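Local coordinates for inclusion membrane protein A (Chlamydia trachomatis, PDB 6E7E) that probably drives the homotypic fusion of chlamydial inclusions as a SNARE-like membrane protein, here represented by its helical soluble domain, at residues A[8-13]-A[92-97]; A[16-21]-A[62-67]; A[68-73]-A[83-88]. The protein carries 2 engineered substitutions. All coordinates share one frame; numbering follows the deposited sequence.

Contact 1: residues A[8-13]-A[92-97]; sequences YQDLQR and DLKGSV
Asp-10 and Lys-94 meet because both side chains leave their helices with CG beside the backbone N (chi1 -72° and -75°). The lysine then runs extended until a bend at its last torsion brings NZ near the carboxylate. This is parallel helix-helix packing within the helical bundle of the IncA soluble domain. Segments 8-13 and 92-97 run 17° apart, their axes 10.6 Å from each other at closest approach. The salt bridge from Asp-10 OD2 to Lys-94 NZ is long, at 3.8 Å. A water bridges the pair: it accepts from Lys-94 NZ at 2.6 Å and donates to Asp-10 OD1. That same OD1 takes a salt-bridging hydrogen bond from Arg-13 NH1 at 2.9 Å, which approaches from the anti side of the carboxylate, tilted out of its plane. The acid therefore serves two basic groups, and its negative charge probably draws both in. Beside this partly exposed charged group, the two buried leucines make the apolar part. Phe-67 of helix 65-73 touches both Leu-11 and Leu-93. The leucine side chains lie roughly perpendicular, and Leu-11 CD1 meets Leu-93 CD2 at 3.8 Å.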
ATOM      1  N   TYR A   8       2.971  -7.203 -18.695  1.00 11.13           N
ATOM      2  CA  TYR A   8       3.134  -5.731 -18.617  1.00 11.39           C
ATOM      3  C   TYR A   8       1.770  -5.057 -18.462  1.00 10.82           C
ATOM      4  O   TYR A   8       1.616  -4.167 -17.616  1.00 11.00           O
ATOM      5  CB  TYR A   8       3.890  -5.232 -19.845  1.00 13.05           C
ATOM      6  CG  TYR A   8       3.833  -3.748 -20.047  1.00 13.30           C
ATOM      7  CD1 TYR A   8       4.622  -2.893 -19.298  1.00 14.01           C
ATOM      8  CD2 TYR A   8       2.917  -3.188 -20.918  1.00 18.03           C
ATOM      9  CE1 TYR A   8       4.539  -1.517 -19.447  1.00 15.80           C
ATOM     10  CE2 TYR A   8       2.820  -1.817 -21.069  1.00 20.80           C
ATOM     11  CZ  TYR A   8       3.629  -0.974 -20.330  1.00 19.54           C
ATOM     12  OH  TYR A   8       3.559   0.381 -20.473  1.00 24.80           O
ATOM     13  N   GLN A   9       0.789  -5.469 -19.244  1.00 10.95           N
ATOM     14  CA  GLN A   9      -0.558  -4.859 -19.153  1.00 11.59           C
ATOM     15  C   GLN A   9      -1.185  -5.168 -17.790  1.00 10.58           C
ATOM     16  O   GLN A   9      -1.853  -4.279 -17.214  1.00 11.36           O
ATOM     17  CB  GLN A   9      -1.418  -5.338 -20.299  1.00 12.70           C
ATOM     18  CG  GLN A   9      -0.963  -4.766 -21.616  1.00 14.69           C
ATOM     19  CD  GLN A   9      -1.522  -5.460 -22.828  1.00 15.87           C
ATOM     20  OE1 GLN A   9      -2.182  -6.513 -22.792  1.00 19.65           O
ATOM     21  NE2 GLN A   9      -1.257  -4.822 -23.936  1.00 17.71           N
ATOM     22  N   ASP A  10      -0.992  -6.365 -17.256  1.00 10.41           N
ATOM     23  CA  ASP A  10      -1.507  -6.697 -15.900  1.00 10.97           C
ATOM     24  C   ASP A  10      -0.843  -5.805 -14.866  1.00 10.05           C
ATOM     25  O   ASP A  10      -1.504  -5.282 -13.984  1.00 11.16           O
ATOM     26  CB  ASP A  10      -1.204  -8.154 -15.560  1.00 11.80           C
ATOM     27  CG  ASP A  10      -2.010  -9.186 -16.289  1.00 15.25           C
ATOM     28  OD1 ASP A  10      -3.055  -8.821 -16.812  1.00 17.80           O
ATOM     29  OD2 ASP A  10      -1.536 -10.346 -16.335  1.00 17.96           O
ATOM     30  N   LEU A  11       0.463  -5.658 -14.984  1.00  9.83           N
ATOM     31  CA  LEU A  11       1.185  -4.822 -14.018  1.00  9.70           C
ATOM     32  C   LEU A  11       0.757  -3.365 -14.157  1.00  9.33           C
ATOM     33  O   LEU A  11       0.659  -2.669 -13.144  1.00  9.84           O
ATOM     34  CB  LEU A  11       2.679  -4.997 -14.203  1.00 10.25           C
ATOM     35  CG  LEU A  11       3.529  -4.294 -13.163  1.00 11.21           C
ATOM     36  CD1 LEU A  11       3.244  -4.789 -11.737  1.00 12.95           C
ATOM     37  CD2 LEU A  11       4.988  -4.457 -13.498  1.00 14.48           C
ATOM     38  N   GLN A  12       0.544  -2.889 -15.367  1.00  9.36           N
ATOM     39  CA  GLN A  12       0.096  -1.504 -15.575  1.00  9.92           C
ATOM     40  C   GLN A  12      -1.194  -1.263 -14.791  1.00  9.95           C
ATOM     41  O   GLN A  12      -1.341  -0.246 -14.106  1.00 10.36           O
ATOM     42  CB  GLN A  12      -0.105  -1.279 -17.047  1.00 11.77           C
ATOM     43  CG  GLN A  12      -0.616   0.084 -17.436  1.00 16.62           C
ATOM     44  CD  GLN A  12      -0.906   0.135 -18.918  1.00 20.40           C
ATOM     45  OE1 GLN A  12      -1.436  -0.795 -19.525  1.00 30.72           O
ATOM     46  NE2 GLN A  12      -0.524   1.239 -19.524  1.00 25.54           N
ATOM     47  N   ARG A  13      -2.112  -2.209 -14.896  1.00  9.98           N
ATOM     48  CA  ARG A  13      -3.401  -2.096 -14.184  1.00 11.11           C
ATOM     49  C   ARG A  13      -3.172  -2.095 -12.677  1.00  9.95           C
ATOM     50  O   ARG A  13      -3.752  -1.265 -11.957  1.00 10.57           O
ATOM     51  CB  ARG A  13      -4.273  -3.282 -14.598  1.00 14.61           C
ATOM     52  CG  ARG A  13      -5.621  -3.429 -13.912  1.00 17.15           C
ATOM     53  CD  ARG A  13      -6.250  -4.813 -14.212  1.00 19.71           C
ATOM     54  NE  ARG A  13      -6.292  -5.091 -15.650  1.00 20.06           N
ATOM     55  CZ  ARG A  13      -5.674  -6.072 -16.324  1.00 17.93           C
ATOM     56  NH1 ARG A  13      -4.996  -7.029 -15.708  1.00 18.18           N
ATOM     57  NH2 ARG A  13      -5.764  -6.099 -17.649  1.00 21.43           N
ATOM     58  N   ASP A  92       0.057 -12.647  -7.508  1.00 12.36           N
ATOM     59  CA  ASP A  92       0.068 -12.406  -6.043  1.00 13.30           C
ATOM     60  C   ASP A  92      -0.253 -10.926  -5.770  1.00 12.73           C
ATOM     61  O   ASP A  92      -1.062 -10.608  -4.878  1.00 12.67           O
ATOM     62  CB  ASP A  92       1.424 -12.785  -5.458  1.00 15.60           C
ATOM     63  CG  ASP A  92       1.472 -12.970  -3.958  1.00 17.64           C
ATOM     64  OD1 ASP A  92       0.399 -12.918  -3.316  1.00 20.37           O
ATOM     65  OD2 ASP A  92       2.606 -13.202  -3.452  1.00 22.11           O
ATOM     66  N   LEU A  93       0.342 -10.023  -6.532  1.00 11.45           N
ATOM     67  CA  LEU A  93       0.094  -8.578  -6.382  1.00 10.62           C
ATOM     68  C   LEU A  93      -1.388  -8.289  -6.550  1.00  9.91           C
ATOM     69  O   LEU A  93      -1.934  -7.444  -5.824  1.00 10.49           O
ATOM     70  CB  LEU A  93       0.918  -7.814  -7.412  1.00 10.81           C
ATOM     71  CG  LEU A  93       0.685  -6.313  -7.422  1.00 11.84           C
ATOM     72  CD1 LEU A  93       1.078  -5.676  -6.098  1.00 14.83           C
ATOM     73  CD2 LEU A  93       1.441  -5.686  -8.562  1.00 12.92           C
ATOM     74  N   LYS A  94      -2.034  -8.946  -7.481  1.00 10.19           N
ATOM     75  CA  LYS A  94      -3.466  -8.687  -7.735  1.00  9.73           C
ATOM     76  C   LYS A  94      -4.260  -8.921  -6.442  1.00  9.43           C
ATOM     77  O   LYS A  94      -5.227  -8.195  -6.163  1.00  9.54           O
ATOM     78  CB  LYS A  94      -3.960  -9.628  -8.818  1.00 11.71           C
ATOM     79  CG  LYS A  94      -3.519  -9.287 -10.216  1.00 16.43           C
ATOM     80  CD  LYS A  94      -4.174 -10.166 -11.240  1.00 21.40           C
ATOM     81  CE  LYS A  94      -3.622  -9.959 -12.626  1.00 25.47           C
ATOM     82  NZ  LYS A  94      -3.669 -11.234 -13.367  1.00 32.09           N
ATOM     83  N   GLY A  95      -3.920  -9.945  -5.680  1.00  9.85           N
ATOM     84  CA  GLY A  95      -4.570 -10.258  -4.380  1.00 10.75           C
ATOM     85  C   GLY A  95      -4.312  -9.144  -3.362  1.00  9.33           C
ATOM     86  O   GLY A  95      -5.216  -8.739  -2.621  1.00 10.20           O
ATOM     87  N   SER A  96      -3.075  -8.668  -3.279  1.00  9.81           N
ATOM     88  CA  SER A  96      -2.721  -7.570  -2.358  1.00 10.54           C
ATOM     89  C   SER A  96      -3.536  -6.328  -2.688  1.00  9.42           C
ATOM     90  O   SER A  96      -4.049  -5.676  -1.770  1.00 10.21           O
ATOM     91  CB  SER A  96      -1.259  -7.261  -2.445  1.00 12.07           C
ATOM     92  OG  SER A  96      -0.444  -8.220  -1.811  1.00 15.79           O
ATOM     93  N   VAL A  97      -3.590  -5.971  -3.949  1.00  9.38           N
ATOM     94  CA  VAL A  97      -4.333  -4.769  -4.377  1.00  9.61           C
ATOM     95  C   VAL A  97      -5.798  -4.903  -3.967  1.00  9.19           C
ATOM     96  O   VAL A  97      -6.379  -3.956  -3.408  1.00  9.45           O
ATOM     97  CB  VAL A  97      -4.159  -4.554  -5.883  1.00 11.05           C
ATOM     98  CG1 VAL A  97      -5.168  -3.557  -6.411  1.00 12.05           C
ATOM     99  CG2 VAL A  97      -2.748  -4.107  -6.208  1.00 13.71           C
TER
HETATM  100  O   HOH W   1      -4.896 -10.525 -15.500  1.00 23.66           O

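Contact 2: residues A[16-21]-A[62-67]; sequences GSLKEI and DNYKGF
Leu-18 covers one face of the Tyr-64 ring, and this is the tight, buried part of the contact. Leu-18 CB sits over the centre of that face in a CH-pi contact, 3.9 Å from the Tyr-64 centroid and 8° off the ring normal. Its CD1 branch reaches further back along the tyrosine and touches Tyr-64 CB at 3.7 Å. The two side chains lie alongside and point opposite ways. Tyr-64 is the N-cap residue of helix 65-73, and its chi1 of 60° places CG between the backbone N and the carbonyl carbon. That sets the ring against Leu-18, with its CE2 and CZ near Leu-18 O and its OH near Lys-19 CA. Val-97 of helix 87-107 also touches Leu-18, and Asn-22 touches Tyr-64, so the pair lies within the helical bundle.

The exposed side is looser. Lys-19 runs roughly square to the tyrosine, and its CG lies 3.9 Å from Tyr-64 OH. The rest of the lysine runs on extended, leading away from the tyrosine, and its NZ forms a weak, long ion pair with Glu-68. With no hydrogen bond between the segments, the hold is by shape and dispersion and not by directional bonds.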
ATOM      1  N   GLY A  16      -1.499   1.124 -11.491  1.00  9.42           N
ATOM      2  CA  GLY A  16      -2.492   2.210 -11.478  1.00  9.82           C
ATOM      3  C   GLY A  16      -3.344   2.121 -10.218  1.00  8.90           C
ATOM      4  O   GLY A  16      -3.621   3.146  -9.578  1.00  9.81           O
ATOM      5  N   SER A  17      -3.777   0.933  -9.869  1.00  8.55           N
ATOM      6  CA  SER A  17      -4.570   0.716  -8.635  1.00  8.82           C
ATOM      7  C   SER A  17      -3.744   1.048  -7.400  1.00  8.28           C
ATOM      8  O   SER A  17      -4.279   1.673  -6.475  1.00  8.84           O
ATOM      9  CB  SER A  17      -5.088  -0.682  -8.593  1.00  9.15           C
ATOM     10  OG  SER A  17      -6.040  -0.857  -9.607  1.00 12.85           O
ATOM     11  N   LEU A  18      -2.493   0.637  -7.349  1.00  8.50           N
ATOM     12  CA  LEU A  18      -1.634   0.956  -6.200  1.00  8.90           C
ATOM     13  C   LEU A  18      -1.523   2.466  -6.026  1.00  8.85           C
ATOM     14  O   LEU A  18      -1.477   2.928  -4.874  1.00  9.33           O
ATOM     15  CB  LEU A  18      -0.248   0.350  -6.366  1.00  9.32           C
ATOM     16  CG  LEU A  18      -0.188  -1.145  -6.118  1.00 11.20           C
ATOM     17  CD1 LEU A  18       1.115  -1.670  -6.691  1.00 14.04           C
ATOM     18  CD2 LEU A  18      -0.322  -1.453  -4.638  1.00 12.83           C
ATOM     19  N   LYS A  19      -1.430   3.234  -7.106  1.00  8.73           N
ATOM     20  CA  LYS A  19      -1.327   4.690  -6.993  1.00  9.82           C
ATOM     21  C   LYS A  19      -2.640   5.253  -6.452  1.00  9.30           C
ATOM     22  O   LYS A  19      -2.607   6.215  -5.669  1.00  9.98           O
ATOM     23  CB  LYS A  19      -0.977   5.305  -8.340  1.00 10.68           C
ATOM     24  CG  LYS A  19       0.460   5.029  -8.757  1.00 12.51           C
ATOM     25  CD  LYS A  19       0.786   5.581 -10.119  1.00 16.37           C
ATOM     26  CE  LYS A  19       2.233   5.380 -10.469  1.00 19.84           C
ATOM     27  NZ  LYS A  19       2.566   5.970 -11.784  1.00 29.73           N
ATOM     28  N   GLU A  20      -3.778   4.692  -6.831  1.00  8.71           N
ATOM     29  CA  GLU A  20      -5.058   5.131  -6.234  1.00  8.88           C
ATOM     30  C   GLU A  20      -5.102   4.792  -4.749  1.00  8.40           C
ATOM     31  O   GLU A  20      -5.542   5.611  -3.927  1.00  8.99           O
ATOM     32  CB  GLU A  20      -6.228   4.467  -6.944  1.00  9.90           C
ATOM     33  CG  GLU A  20      -6.366   4.877  -8.390  1.00 11.44           C
ATOM     34  CD  GLU A  20      -7.676   4.474  -9.002  1.00 17.33           C
ATOM     35  OE1 GLU A  20      -8.349   3.600  -8.433  1.00 19.39           O
ATOM     36  OE2 GLU A  20      -8.045   5.092 -10.001  1.00 26.78           O
ATOM     37  N   ILE A  21      -4.675   3.593  -4.402  1.00  8.49           N
ATOM     38  CA  ILE A  21      -4.624   3.136  -3.001  1.00  8.71           C
ATOM     39  C   ILE A  21      -3.709   4.069  -2.225  1.00  9.12           C
ATOM     40  O   ILE A  21      -4.047   4.488  -1.118  1.00  9.15           O
ATOM     41  CB  ILE A  21      -4.185   1.670  -2.947  1.00  9.23           C
ATOM     42  CG1 ILE A  21      -5.288   0.738  -3.439  1.00  9.91           C
ATOM     43  CG2 ILE A  21      -3.707   1.299  -1.559  1.00  9.73           C
ATOM     44  CD1 ILE A  21      -4.760  -0.644  -3.807  1.00 11.06           C
ATOM     45  N   ASP A  62       6.528   4.052  -1.003  1.00 20.44           N
ATOM     46  CA  ASP A  62       7.829   3.345  -1.024  1.00 24.44           C
ATOM     47  C   ASP A  62       7.575   1.841  -0.953  1.00 22.81           C
ATOM     48  O   ASP A  62       8.394   1.110  -1.457  1.00 28.98           O
ATOM     49  CB  ASP A  62       8.760   3.831   0.092  1.00 28.38           C
ATOM     50  CG  ASP A  62       9.151   5.287  -0.073  1.00 36.87           C
ATOM     51  OD1 ASP A  62       9.426   5.685  -1.222  1.00 44.75           O
ATOM     52  OD2 ASP A  62       9.149   6.018   0.946  1.00 48.94           O
ATOM     53  N   ASN A  63       6.430   1.397  -0.434  1.00 21.26           N
ATOM     54  CA  ASN A  63       6.125  -0.042  -0.227  1.00 20.12           C
ATOM     55  C   ASN A  63       5.716  -0.733  -1.537  1.00 16.12           C
ATOM     56  O   ASN A  63       5.615  -1.981  -1.534  1.00 16.39           O
ATOM     57  CB  ASN A  63       5.045  -0.218   0.844  1.00 22.65           C
ATOM     58  CG  ASN A  63       5.558   0.080   2.241  1.00 29.89           C
ATOM     59  OD1 ASN A  63       4.898   0.749   3.044  1.00 36.33           O
ATOM     60  ND2 ASN A  63       6.778  -0.353   2.509  1.00 35.12           N
ATOM     61  N   TYR A  64       5.565  -0.011  -2.647  1.00 14.85           N
ATOM     62  CA  TYR A  64       5.325  -0.693  -3.951  1.00 14.34           C
ATOM     63  C   TYR A  64       6.289  -0.196  -5.029  1.00 13.43           C
ATOM     64  O   TYR A  64       6.110  -0.491  -6.213  1.00 13.63           O
ATOM     65  CB  TYR A  64       3.870  -0.607  -4.427  1.00 13.85           C
ATOM     66  CG  TYR A  64       3.344   0.794  -4.631  1.00 12.49           C
ATOM     67  CD1 TYR A  64       3.510   1.452  -5.829  1.00 12.07           C
ATOM     68  CD2 TYR A  64       2.671   1.468  -3.631  1.00 13.11           C
ATOM     69  CE1 TYR A  64       3.057   2.738  -6.031  1.00 13.29           C
ATOM     70  CE2 TYR A  64       2.193   2.753  -3.813  1.00 13.68           C
ATOM     71  CZ  TYR A  64       2.425   3.403  -5.005  1.00 13.11           C
ATOM     72  OH  TYR A  64       1.948   4.671  -5.163  1.00 16.22           O
ATOM     73  N   LYS A  65       7.353   0.490  -4.633  1.00 13.81           N
ATOM     74  CA  LYS A  65       8.297   1.080  -5.612  1.00 14.77           C
ATOM     75  C   LYS A  65       8.839   0.025  -6.579  1.00 13.81           C
ATOM     76  O   LYS A  65       9.082   0.373  -7.742  1.00 13.54           O
ATOM     77  CB  LYS A  65       9.425   1.753  -4.841  1.00 19.07           C
ATOM     78  CG  LYS A  65      10.501   2.380  -5.705  1.00 23.52           C
ATOM     79  CD  LYS A  65      11.653   2.969  -4.919  1.00 30.51           C
ATOM     80  CE  LYS A  65      11.780   2.427  -3.510  1.00 34.82           C
ATOM     81  NZ  LYS A  65      13.172   2.502  -3.009  1.00 39.30           N
ATOM     82  N   GLY A  66       9.083  -1.203  -6.139  1.00 12.62           N
ATOM     83  CA  GLY A  66       9.650  -2.190  -7.067  1.00 11.77           C
ATOM     84  C   GLY A  66       8.711  -2.488  -8.212  1.00 11.90           C
ATOM     85  O   GLY A  66       9.165  -2.721  -9.334  1.00 12.84           O
ATOM     86  N   PHE A  67       7.411  -2.506  -7.956  1.00 13.10           N
ATOM     87  CA  PHE A  67       6.407  -2.764  -9.015  1.00 12.99           C
ATOM     88  C   PHE A  67       6.381  -1.581  -9.965  1.00 12.73           C
ATOM     89  O   PHE A  67       6.242  -1.781 -11.173  1.00 13.23           O
ATOM     90  CB  PHE A  67       5.057  -3.083  -8.406  1.00 13.03           C
ATOM     91  CG  PHE A  67       5.014  -4.395  -7.691  1.00 15.10           C
ATOM     92  CD1 PHE A  67       5.101  -5.566  -8.415  1.00 16.21           C
ATOM     93  CD2 PHE A  67       5.000  -4.457  -6.311  1.00 15.50           C
ATOM     94  CE1 PHE A  67       5.087  -6.790  -7.774  1.00 18.76           C
ATOM     95  CE2 PHE A  67       4.988  -5.681  -5.667  1.00 19.16           C
ATOM     96  CZ  PHE A  67       5.011  -6.841  -6.405  1.00 19.07           C
TER

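Contact 3: residues A[68-73]-A[83-88]; sequences ESLLDE and KLFSQE
The ring of Phe-85 carries Leu-70 over one face, with CG 3.7 Å above the plane and offset toward the rim. This CH-pi contact puts Leu-70 CG 3.9 Å from the Phe-85 centroid, 17° off the ring normal. Phe-85 is the centre of an inverse gamma turn in the link that leads into helix 87-107 of the bundle. Its CG stands beside the backbone N (chi1 -74°), which lets the ring reach Leu-70 of helix 65-73. Leu-70 has CG anti to the backbone N (chi1 -176°). Its CD1 touches both opposing side chains: Phe-85 CE1 at 3.6 Å and Leu-84 CB at 3.8 Å. CD2 lies instead against the Leu-84 carbonyl O. Leu-11 of helix 4-38 touches both Leu-70 and Phe-85, while Ile-156 of helix 125-165 touches Leu-70 and Leu-84. One residue after the turn centre, Ser-86 is the N-cap of helix 87-107, its OG hydrogen-bonded to the backbone N of Ile-89. No hydrogen bond crosses between the segments. Backbone oxygens still come close to carbon: Leu-70 CD2 lies 3.6 Å from Leu-84 O, and Phe-85 CZ 3.5 Å from Leu-70 O.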
ATOM      1  N   GLU A  68       6.355  -0.376  -9.408  1.00 13.12           N
ATOM      2  CA  GLU A  68       6.345   0.830 -10.253  1.00 14.82           C
ATOM      3  C   GLU A  68       7.620   0.850 -11.094  1.00 13.24           C
ATOM      4  O   GLU A  68       7.590   1.144 -12.311  1.00 14.53           O
ATOM      5  CB  GLU A  68       6.180   2.059  -9.357  1.00 16.63           C
ATOM      6  CG  GLU A  68       5.987   3.320 -10.151  1.00 17.69           C
ATOM      7  CD  GLU A  68       5.592   4.535  -9.343  1.00 18.81           C
ATOM      8  OE1 GLU A  68       5.285   4.383  -8.152  1.00 20.23           O
ATOM      9  OE2 GLU A  68       5.600   5.617  -9.930  1.00 20.74           O
ATOM     10  N   SER A  69       8.750   0.541 -10.479  1.00 14.08           N
ATOM     11  CA  SER A  69      10.024   0.504 -11.223  1.00 14.41           C
ATOM     12  C   SER A  69      10.002  -0.553 -12.339  1.00 14.32           C
ATOM     13  O   SER A  69      10.491  -0.297 -13.443  1.00 15.16           O
ATOM     14  CB  SER A  69      11.156   0.239 -10.289  1.00 15.39           C
ATOM     15  OG  SER A  69      11.409   1.353  -9.449  1.00 18.03           O
ATOM     16  N   LEU A  70       9.476  -1.739 -12.059  1.00 13.38           N
ATOM     17  CA  LEU A  70       9.397  -2.826 -13.059  1.00 13.94           C
ATOM     18  C   LEU A  70       8.589  -2.349 -14.252  1.00 13.87           C
ATOM     19  O   LEU A  70       9.002  -2.517 -15.396  1.00 14.30           O
ATOM     20  CB  LEU A  70       8.743  -4.056 -12.441  1.00 15.26           C
ATOM     21  CG  LEU A  70       8.679  -5.279 -13.348  1.00 16.85           C
ATOM     22  CD1 LEU A  70      10.073  -5.737 -13.768  1.00 19.41           C
ATOM     23  CD2 LEU A  70       7.934  -6.384 -12.643  1.00 17.69           C
ATOM     24  N   LEU A  71       7.451  -1.749 -13.975  1.00 14.44           N
ATOM     25  CA  LEU A  71       6.575  -1.269 -15.064  1.00 15.19           C
ATOM     26  C   LEU A  71       7.405  -0.310 -15.926  1.00 15.16           C
ATOM     27  O   LEU A  71       7.336  -0.362 -17.160  1.00 18.54           O
ATOM     28  CB  LEU A  71       5.330  -0.603 -14.472  1.00 15.12           C
ATOM     29  CG  LEU A  71       4.325  -0.139 -15.501  1.00 15.79           C
ATOM     30  CD1 LEU A  71       3.664  -1.348 -16.146  1.00 17.36           C
ATOM     31  CD2 LEU A  71       3.316   0.779 -14.844  1.00 17.33           C
ATOM     32  N   ASP A  72       8.146   0.596 -15.279  1.00 17.41           N
ATOM     33  CA  ASP A  72       8.912   1.652 -15.984  1.00 19.29           C
ATOM     34  C   ASP A  72      10.054   1.024 -16.802  1.00 18.75           C
ATOM     35  O   ASP A  72      10.532   1.678 -17.745  1.00 22.55           O
ATOM     36  CB  ASP A  72       9.469   2.700 -15.017  1.00 23.54           C
ATOM     37  CG  ASP A  72       8.427   3.617 -14.389  1.00 30.56           C
ATOM     38  OD1 ASP A  72       7.294   3.682 -14.909  1.00 39.02           O
ATOM     39  OD2 ASP A  72       8.766   4.277 -13.389  1.00 41.74           O
ATOM     40  N   GLU A  73      10.513  -0.190 -16.475  1.00 18.36           N
ATOM     41  CA  GLU A  73      11.627  -0.845 -17.206  1.00 19.31           C
ATOM     42  C   GLU A  73      11.144  -1.471 -18.513  1.00 20.31           C
ATOM     43  O   GLU A  73      11.991  -1.771 -19.337  1.00 22.46           O
ATOM     44  CB  GLU A  73      12.306  -1.913 -16.338  1.00 21.54           C
ATOM     45  CG  GLU A  73      13.084  -1.317 -15.188  1.00 21.89           C
ATOM     46  CD  GLU A  73      14.199  -0.382 -15.608  1.00 23.35           C
ATOM     47  OE1 GLU A  73      14.865  -0.688 -16.588  1.00 22.89           O
ATOM     48  OE2 GLU A  73      14.385   0.661 -14.956  1.00 26.33           O
ATOM     49  N   LYS A  83      12.783 -11.038 -17.648  1.00 13.83           N
ATOM     50  CA  LYS A  83      12.581 -12.204 -16.759  1.00 15.27           C
ATOM     51  C   LYS A  83      11.971 -11.772 -15.420  1.00 14.37           C
ATOM     52  O   LYS A  83      11.412 -12.615 -14.736  1.00 17.36           O
ATOM     53  CB  LYS A  83      13.882 -12.963 -16.569  1.00 18.80           C
ATOM     54  CG  LYS A  83      14.419 -13.539 -17.863  1.00 21.03           C
ATOM     55  CD  LYS A  83      15.691 -14.300 -17.701  1.00 25.70           C
ATOM     56  CE  LYS A  83      16.273 -14.720 -19.037  1.00 27.06           C
ATOM     57  NZ  LYS A  83      17.560 -15.436 -18.873  1.00 31.06           N
ATOM     58  N   LEU A  84      12.126 -10.518 -15.027  1.00 11.88           N
ATOM     59  CA  LEU A  84      11.568 -10.041 -13.737  1.00 11.91           C
ATOM     60  C   LEU A  84      10.056  -9.864 -13.814  1.00 11.84           C
ATOM     61  O   LEU A  84       9.442  -9.671 -12.755  1.00 13.36           O
ATOM     62  CB  LEU A  84      12.272  -8.764 -13.307  1.00 11.40           C
ATOM     63  CG  LEU A  84      13.754  -8.958 -12.994  1.00 12.74           C
ATOM     64  CD1 LEU A  84      14.416  -7.652 -12.627  1.00 13.36           C
ATOM     65  CD2 LEU A  84      14.004  -9.979 -11.888  1.00 15.66           C
ATOM     66  N   PHE A  85       9.458  -9.940 -14.993  1.00 11.91           N
ATOM     67  CA  PHE A  85       7.981 -10.015 -15.119  1.00 12.85           C
ATOM     68  C   PHE A  85       7.565 -11.451 -14.805  1.00 14.91           C
ATOM     69  O   PHE A  85       7.574 -12.265 -15.717  1.00 20.58           O
ATOM     70  CB  PHE A  85       7.488  -9.560 -16.491  1.00 13.65           C
ATOM     71  CG  PHE A  85       7.547  -8.072 -16.678  1.00 13.64           C
ATOM     72  CD1 PHE A  85       8.722  -7.407 -16.978  1.00 16.65           C
ATOM     73  CD2 PHE A  85       6.407  -7.307 -16.488  1.00 15.36           C
ATOM     74  CE1 PHE A  85       8.746  -6.026 -17.132  1.00 20.46           C
ATOM     75  CE2 PHE A  85       6.440  -5.928 -16.620  1.00 16.74           C
ATOM     76  CZ  PHE A  85       7.607  -5.287 -16.939  1.00 18.37           C
ATOM     77  N   SER A  86       7.300 -11.749 -13.539  1.00 17.25           N
ATOM     78  CA  SER A  86       6.973 -13.098 -13.027  1.00 17.05           C
ATOM     79  C   SER A  86       5.451 -13.236 -12.979  1.00 14.85           C
ATOM     80  O   SER A  86       4.814 -12.422 -12.275  1.00 13.69           O
ATOM     81  CB  SER A  86       7.509 -13.306 -11.633  1.00 18.46           C
ATOM     82  OG  SER A  86       6.774 -14.339 -10.967  1.00 18.81           O
ATOM     83  N   GLN A  87       4.860 -14.193 -13.695  1.00 16.97           N
ATOM     84  CA  GLN A  87       3.375 -14.313 -13.685  1.00 17.48           C
ATOM     85  C   GLN A  87       2.927 -14.653 -12.256  1.00 14.43           C
ATOM     86  O   GLN A  87       1.914 -14.125 -11.835  1.00 14.41           O
ATOM     87  CB  GLN A  87       2.834 -15.235 -14.775  1.00 21.29           C
ATOM     88  CG  GLN A  87       3.024 -16.702 -14.488  1.00 24.87           C
ATOM     89  CD  GLN A  87       2.716 -17.505 -15.725  1.00 24.07           C
ATOM     90  OE1 GLN A  87       3.400 -17.387 -16.748  1.00 24.05           O
ATOM     91  NE2 GLN A  87       1.668 -18.311 -15.641  1.00 29.10           N
ATOM     92  N   GLU A  88       3.670 -15.449 -11.494  1.00 15.45           N
ATOM     93  CA  GLU A  88       3.255 -15.811 -10.111  1.00 15.14           C
ATOM     94  C   GLU A  88       3.226 -14.542  -9.252  1.00 12.87           C
ATOM     95  O   GLU A  88       2.287 -14.361  -8.461  1.00 13.19           O
ATOM     96  CB  GLU A  88       4.177 -16.866  -9.493  1.00 19.39           C
ATOM     97  CG  GLU A  88       3.923 -18.286  -9.976  1.00 25.32           C
ATOM     98  CD  GLU A  88       4.921 -19.318  -9.461  1.00 32.80           C
ATOM     99  OE1 GLU A  88       5.223 -19.301  -8.243  1.00 41.91           O
ATOM    100  OE2 GLU A  88       5.417 -20.127 -10.284  1.00 47.49           O
TER

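The three contacts link helices 4-38, 65-73 and 87-107. Contacts 1 and 2 share helix 4-38, and contacts 2 and 3 share helix 65-73. Contact 3 uses the turn just before helix 87-107, the helix of contact 1. Along the chain, contact 1 spans the longest interval and encloses the other two; contact 2 closes before contact 3 opens. The centre of contact 1 is about 10 Å from those of contacts 2 and 3, which are about 13 Å apart. Leu-93 CD2 meets Phe-67 CD1 at 3.7 Å, and Leu-11 CD2 meets Leu-70 CD2 at 3.6 Å. Their apolar parts merge into one interior, with charged groups at the outside, consistent with a helical bundle in this single-chain soluble domain.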